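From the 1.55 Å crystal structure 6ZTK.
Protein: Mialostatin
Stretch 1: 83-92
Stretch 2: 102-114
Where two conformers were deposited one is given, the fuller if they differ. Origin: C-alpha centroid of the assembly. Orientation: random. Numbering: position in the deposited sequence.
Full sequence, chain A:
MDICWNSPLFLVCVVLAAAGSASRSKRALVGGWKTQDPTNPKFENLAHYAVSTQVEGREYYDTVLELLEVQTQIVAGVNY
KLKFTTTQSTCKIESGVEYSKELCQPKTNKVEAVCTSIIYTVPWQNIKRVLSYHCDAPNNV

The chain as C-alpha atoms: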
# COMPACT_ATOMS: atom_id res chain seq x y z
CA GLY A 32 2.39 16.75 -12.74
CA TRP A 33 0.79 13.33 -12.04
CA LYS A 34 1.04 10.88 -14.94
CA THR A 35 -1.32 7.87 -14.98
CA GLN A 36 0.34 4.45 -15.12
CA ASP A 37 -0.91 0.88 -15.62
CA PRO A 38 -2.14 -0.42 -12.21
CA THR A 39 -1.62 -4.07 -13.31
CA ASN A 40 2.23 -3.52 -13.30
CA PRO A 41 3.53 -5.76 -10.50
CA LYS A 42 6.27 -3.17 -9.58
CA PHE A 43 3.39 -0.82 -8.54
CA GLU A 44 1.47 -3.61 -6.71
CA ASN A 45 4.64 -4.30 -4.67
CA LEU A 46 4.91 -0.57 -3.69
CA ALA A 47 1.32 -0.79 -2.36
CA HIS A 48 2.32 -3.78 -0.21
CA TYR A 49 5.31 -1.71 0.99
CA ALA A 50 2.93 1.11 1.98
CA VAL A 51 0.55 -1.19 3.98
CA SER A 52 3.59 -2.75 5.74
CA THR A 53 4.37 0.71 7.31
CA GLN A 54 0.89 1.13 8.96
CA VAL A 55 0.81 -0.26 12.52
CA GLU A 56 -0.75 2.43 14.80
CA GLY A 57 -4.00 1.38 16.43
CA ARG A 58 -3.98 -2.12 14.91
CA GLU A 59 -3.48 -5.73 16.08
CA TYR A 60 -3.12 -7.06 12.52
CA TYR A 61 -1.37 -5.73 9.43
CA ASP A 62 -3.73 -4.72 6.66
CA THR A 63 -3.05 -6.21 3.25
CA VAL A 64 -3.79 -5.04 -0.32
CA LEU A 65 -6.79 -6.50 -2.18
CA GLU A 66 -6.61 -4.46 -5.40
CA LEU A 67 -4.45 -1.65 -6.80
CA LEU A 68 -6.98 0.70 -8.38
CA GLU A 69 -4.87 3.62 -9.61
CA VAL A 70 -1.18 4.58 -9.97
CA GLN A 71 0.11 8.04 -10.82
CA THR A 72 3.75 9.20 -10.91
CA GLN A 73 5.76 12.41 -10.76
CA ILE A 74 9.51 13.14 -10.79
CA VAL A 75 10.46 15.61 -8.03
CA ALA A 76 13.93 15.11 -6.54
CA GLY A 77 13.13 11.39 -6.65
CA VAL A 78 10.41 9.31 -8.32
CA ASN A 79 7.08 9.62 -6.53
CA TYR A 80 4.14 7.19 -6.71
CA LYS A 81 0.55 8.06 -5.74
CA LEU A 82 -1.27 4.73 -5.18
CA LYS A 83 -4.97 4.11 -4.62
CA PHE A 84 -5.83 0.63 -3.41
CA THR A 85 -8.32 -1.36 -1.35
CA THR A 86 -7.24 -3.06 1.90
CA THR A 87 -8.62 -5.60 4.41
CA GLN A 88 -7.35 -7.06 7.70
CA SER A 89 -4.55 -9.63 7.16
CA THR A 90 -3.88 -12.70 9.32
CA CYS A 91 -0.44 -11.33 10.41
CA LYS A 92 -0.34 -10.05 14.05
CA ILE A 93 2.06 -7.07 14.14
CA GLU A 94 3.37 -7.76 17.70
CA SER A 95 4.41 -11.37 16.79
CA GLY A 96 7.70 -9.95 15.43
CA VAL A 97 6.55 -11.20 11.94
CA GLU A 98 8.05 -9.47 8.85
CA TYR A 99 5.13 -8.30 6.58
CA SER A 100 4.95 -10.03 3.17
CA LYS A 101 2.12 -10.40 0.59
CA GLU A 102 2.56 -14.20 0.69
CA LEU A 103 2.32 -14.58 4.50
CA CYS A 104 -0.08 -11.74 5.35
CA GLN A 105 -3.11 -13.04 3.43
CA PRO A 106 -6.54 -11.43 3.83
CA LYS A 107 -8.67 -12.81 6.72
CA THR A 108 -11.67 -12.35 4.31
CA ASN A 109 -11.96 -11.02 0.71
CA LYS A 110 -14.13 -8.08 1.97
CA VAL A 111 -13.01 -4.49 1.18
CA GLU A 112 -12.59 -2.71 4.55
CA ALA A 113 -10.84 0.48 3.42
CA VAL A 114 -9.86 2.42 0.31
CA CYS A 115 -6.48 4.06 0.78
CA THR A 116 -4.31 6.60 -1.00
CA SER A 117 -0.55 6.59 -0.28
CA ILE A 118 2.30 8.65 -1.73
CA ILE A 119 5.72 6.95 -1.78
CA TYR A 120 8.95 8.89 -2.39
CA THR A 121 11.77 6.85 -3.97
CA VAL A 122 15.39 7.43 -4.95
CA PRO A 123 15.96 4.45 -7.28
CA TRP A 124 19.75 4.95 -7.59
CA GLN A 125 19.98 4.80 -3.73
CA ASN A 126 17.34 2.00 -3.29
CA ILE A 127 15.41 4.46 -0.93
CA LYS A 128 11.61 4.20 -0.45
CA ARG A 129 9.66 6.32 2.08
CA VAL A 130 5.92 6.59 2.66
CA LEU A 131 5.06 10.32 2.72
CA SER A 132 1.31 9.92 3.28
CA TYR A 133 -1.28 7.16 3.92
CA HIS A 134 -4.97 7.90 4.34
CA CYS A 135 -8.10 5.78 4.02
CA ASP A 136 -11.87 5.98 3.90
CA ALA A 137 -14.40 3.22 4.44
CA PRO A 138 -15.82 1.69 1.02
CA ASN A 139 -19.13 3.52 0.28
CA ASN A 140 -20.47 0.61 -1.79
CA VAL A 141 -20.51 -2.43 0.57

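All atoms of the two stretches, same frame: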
# COMPACT_ATOMS: atom_id res chain seq x y z
N LYS A 83 -3.64 4.27 -5.21
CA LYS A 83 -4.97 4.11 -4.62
C LYS A 83 -5.36 2.65 -4.65
O LYS A 83 -5.23 2.06 -5.70
CB LYS A 83 -6.02 4.92 -5.38
CG LYS A 83 -7.41 4.82 -4.77
CD LYS A 83 -8.43 5.54 -5.67
CE LYS A 83 -9.83 5.40 -5.12
NZ LYS A 83 -10.81 6.05 -6.04
N PHE A 84 -5.64 2.08 -3.49
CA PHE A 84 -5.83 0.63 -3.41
C PHE A 84 -6.79 0.28 -2.30
O PHE A 84 -6.93 1.01 -1.31
CB PHE A 84 -4.46 -0.04 -3.20
CG PHE A 84 -3.64 0.53 -2.09
CD1 PHE A 84 -3.71 0.06 -0.78
CD2 PHE A 84 -2.80 1.57 -2.38
CE1 PHE A 84 -2.98 0.63 0.25
CE2 PHE A 84 -2.08 2.16 -1.37
CZ PHE A 84 -2.16 1.69 -0.05
N THR A 85 -7.46 -0.85 -2.42
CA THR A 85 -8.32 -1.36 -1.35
C THR A 85 -7.52 -2.25 -0.39
O THR A 85 -6.57 -2.92 -0.86
CB THR A 85 -9.54 -2.12 -1.93
OG1 THR A 85 -9.03 -3.14 -2.79
CG2 THR A 85 -10.44 -1.18 -2.66
N THR A 86 -7.89 -2.26 0.86
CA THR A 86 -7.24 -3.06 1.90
C THR A 86 -8.30 -3.87 2.68
O THR A 86 -9.50 -3.51 2.69
CB THR A 86 -6.37 -2.25 2.87
OG1 THR A 86 -7.18 -1.38 3.66
CG2 THR A 86 -5.33 -1.47 2.10
N THR A 87 -7.82 -4.84 3.44
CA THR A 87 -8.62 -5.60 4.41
C THR A 87 -7.65 -6.13 5.46
O THR A 87 -6.44 -6.13 5.18
CB THR A 87 -9.37 -6.72 3.67
OG1 THR A 87 -10.48 -7.15 4.49
CG2 THR A 87 -8.48 -7.82 3.21
N GLN A 88 -8.19 -6.53 6.60
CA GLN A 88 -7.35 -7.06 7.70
C GLN A 88 -6.63 -8.30 7.20
O GLN A 88 -7.27 -9.21 6.59
CB GLN A 88 -8.23 -7.35 8.91
CG GLN A 88 -7.46 -7.71 10.16
CD GLN A 88 -8.43 -7.91 11.32
OE1 GLN A 88 -8.96 -6.93 11.87
NE2 GLN A 88 -8.66 -9.16 11.66
N SER A 89 -5.32 -8.40 7.46
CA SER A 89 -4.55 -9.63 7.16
C SER A 89 -4.58 -10.53 8.39
O SER A 89 -5.04 -10.13 9.45
CB SER A 89 -3.11 -9.40 6.76
OG SER A 89 -2.28 -9.21 7.92
N THR A 90 -4.03 -11.72 8.21
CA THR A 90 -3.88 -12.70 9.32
C THR A 90 -2.59 -12.50 10.10
O THR A 90 -2.37 -13.30 11.03
CB THR A 90 -3.92 -14.12 8.76
OG1 THR A 90 -2.87 -14.28 7.81
CG2 THR A 90 -5.28 -14.38 8.14
N CYS A 91 -1.75 -11.55 9.74
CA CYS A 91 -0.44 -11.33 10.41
C CYS A 91 -0.62 -10.40 11.63
O CYS A 91 -0.96 -9.20 11.46
CB CYS A 91 0.57 -10.67 9.52
SG CYS A 91 1.32 -11.76 8.28
N LYS A 92 -0.35 -10.89 12.84
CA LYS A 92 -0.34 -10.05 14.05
C LYS A 92 0.96 -9.24 14.05
O LYS A 92 2.04 -9.79 13.92
CB LYS A 92 -0.42 -10.91 15.32
CG LYS A 92 -1.78 -11.50 15.52
CD LYS A 92 -1.84 -12.40 16.72
CE LYS A 92 -3.23 -12.96 16.90
NZ LYS A 92 -3.23 -13.88 18.07
N GLU A 102 2.80 -12.72 0.61
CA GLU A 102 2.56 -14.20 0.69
C GLU A 102 2.05 -14.64 2.10
O GLU A 102 1.04 -15.42 2.27
CB GLU A 102 3.89 -14.91 0.40
CG GLU A 102 4.56 -14.40 -0.86
CD GLU A 102 5.84 -13.62 -0.60
OE1 GLU A 102 5.80 -12.37 -0.43
OE2 GLU A 102 6.90 -14.28 -0.54
N LEU A 103 2.70 -14.14 3.14
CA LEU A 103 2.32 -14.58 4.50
C LEU A 103 1.06 -13.87 5.01
O LEU A 103 0.20 -14.47 5.66
CB LEU A 103 3.51 -14.30 5.41
CG LEU A 103 3.35 -14.78 6.83
CD1 LEU A 103 3.16 -16.32 6.83
CD2 LEU A 103 4.52 -14.38 7.65
N CYS A 104 0.97 -12.56 4.75
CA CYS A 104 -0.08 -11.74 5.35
C CYS A 104 -1.31 -11.75 4.45
O CYS A 104 -1.66 -10.71 3.87
CB CYS A 104 0.42 -10.36 5.65
SG CYS A 104 1.89 -10.42 6.73
N GLN A 105 -1.90 -12.92 4.27
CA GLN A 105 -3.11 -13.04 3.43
C GLN A 105 -4.29 -12.36 4.06
O GLN A 105 -4.40 -12.21 5.27
CB GLN A 105 -3.44 -14.53 3.22
CG GLN A 105 -2.38 -15.18 2.37
CD GLN A 105 -2.49 -14.79 0.92
OE1 GLN A 105 -3.56 -14.93 0.33
NE2 GLN A 105 -1.42 -14.24 0.36
N PRO A 106 -5.33 -11.99 3.26
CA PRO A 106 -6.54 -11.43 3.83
C PRO A 106 -7.26 -12.41 4.74
O PRO A 106 -7.37 -13.62 4.32
CB PRO A 106 -7.44 -11.17 2.61
CG PRO A 106 -6.59 -11.26 1.46
CD PRO A 106 -5.37 -12.07 1.80
N LYS A 107 -7.81 -11.96 5.86
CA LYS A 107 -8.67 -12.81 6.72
C LYS A 107 -9.91 -13.14 5.89
O LYS A 107 -10.31 -14.34 5.85
CB LYS A 107 -9.03 -12.16 8.04
CG LYS A 107 -9.93 -13.00 8.94
CD LYS A 107 -10.38 -12.31 10.18
CE LYS A 107 -10.96 -13.29 11.19
NZ LYS A 107 -11.67 -12.57 12.26
N THR A 108 -10.50 -12.16 5.22
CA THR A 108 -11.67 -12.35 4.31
C THR A 108 -11.45 -11.50 3.07
O THR A 108 -10.70 -10.52 3.16
CB THR A 108 -12.97 -11.99 5.01
OG1 THR A 108 -13.09 -10.57 5.00
CG2 THR A 108 -13.04 -12.51 6.43
N ASN A 109 -12.15 -11.78 1.97
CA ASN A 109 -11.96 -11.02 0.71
C ASN A 109 -12.79 -9.72 0.74
O ASN A 109 -12.93 -9.07 -0.32
CB ASN A 109 -12.25 -11.97 -0.44
CG ASN A 109 -11.69 -11.48 -1.75
OD1 ASN A 109 -11.22 -10.34 -1.82
ND2 ASN A 109 -11.78 -12.30 -2.79
N LYS A 110 -13.20 -9.23 1.88
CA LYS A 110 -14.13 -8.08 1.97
C LYS A 110 -13.27 -6.80 1.95
O LYS A 110 -12.33 -6.71 2.75
CB LYS A 110 -14.93 -8.12 3.28
N VAL A 111 -13.62 -5.84 1.12
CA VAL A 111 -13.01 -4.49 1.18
C VAL A 111 -13.36 -3.85 2.51
O VAL A 111 -14.56 -3.62 2.81
CB VAL A 111 -13.43 -3.63 -0.03
CG1 VAL A 111 -12.90 -2.21 0.13
CG2 VAL A 111 -13.00 -4.26 -1.33
N GLU A 112 -12.36 -3.42 3.29
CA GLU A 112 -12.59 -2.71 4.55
C GLU A 112 -12.15 -1.27 4.50
O GLU A 112 -12.61 -0.46 5.33
CB GLU A 112 -11.97 -3.48 5.72
CG GLU A 112 -12.61 -4.87 5.83
CD GLU A 112 -12.02 -5.82 6.83
OE1 GLU A 112 -10.90 -5.57 7.31
OE2 GLU A 112 -12.67 -6.90 7.00
N ALA A 113 -11.32 -0.91 3.54
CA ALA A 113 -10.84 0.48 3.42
C ALA A 113 -10.38 0.71 2.00
O ALA A 113 -9.97 -0.25 1.31
CB ALA A 113 -9.71 0.75 4.37
N VAL A 114 -10.47 1.96 1.57
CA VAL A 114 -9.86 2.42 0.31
C VAL A 114 -8.84 3.49 0.69
O VAL A 114 -9.19 4.44 1.39
CB VAL A 114 -10.87 2.93 -0.72
CG1 VAL A 114 -11.82 3.93 -0.18
CG2 VAL A 114 -10.19 3.39 -1.99
O HOH W 1 -9.98 -9.40 6.19
O HOH W 2 -9.75 -10.84 13.70
O HOH W 3 -0.37 -14.94 8.52

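The most striking feature of this contact is the way Thr-87 and Glu-112 carry the pairing across a gap between two regions of backbone bridging. Where stretch 2 loops outward, the hydroxyl OG1 of Thr-87 donates a short hydrogen bond to Lys-110 O (2.6 Å). Next to it, the CA-to-CB bond of Glu-112 points sideways, but with chi1 m and chi2 t the end of the side chain comes nearer to stretch 1, where OE1 accepts a hydrogen bond from Gln-88 N at 3.0 Å, a role usually taken by a carbonyl. A water links the two stretches here, donating to Thr-87 OG1 (2.9 Å) and Gln-88 O (2.7 Å) and accepting from Thr-108 N (3.0 Å).

On one side of this gap lies a short antiparallel pairing. Thr-86 N donates to Ala-113 O at 2.9 Å, and Thr-86 O receives both Glu-112 N (2.9 Å) and Ala-113 N (3.3 Å), so one carbonyl serves two successive amides. Ala-113 CB lies 3.4 Å from Thr-86 OG1, both side chains being on the same face. On the other face, Thr-85 and Val-114 form a non-hydrogen-bonded pair; both are beta-branched, a type that favours extended backbone. The extended Lys-83 side chain lays its aliphatic CE 3.7 Å from Val-114 CG2.

On the other side, Ser-89 bridges Pro-106. Proline has no amide hydrogen to give, but the flanking bonds do not need one: Lys-107 N donates almost linearly to Gln-88 O (2.9 Å), and Thr-90 N donates to Gln-105 O (3.0 Å) at a more bent angle. Pro-106 instead offers a ring, its CB 3.6 Å from Thr-87 CG2.

Beyond the corner at Thr-90, the Cys-91 SG–Cys-104 SG disulfide (2.1 Å, chi3 -90°) locks this end covalently. Both cysteines are buried, with Leu-103 CG packed 3.9 Å from Cys-91 SG. Ser-89 OG accepts Cys-91 N at 3.0 Å, bracing the turn. Altogether, 843 Å² is buried between the stretches, both sides summed.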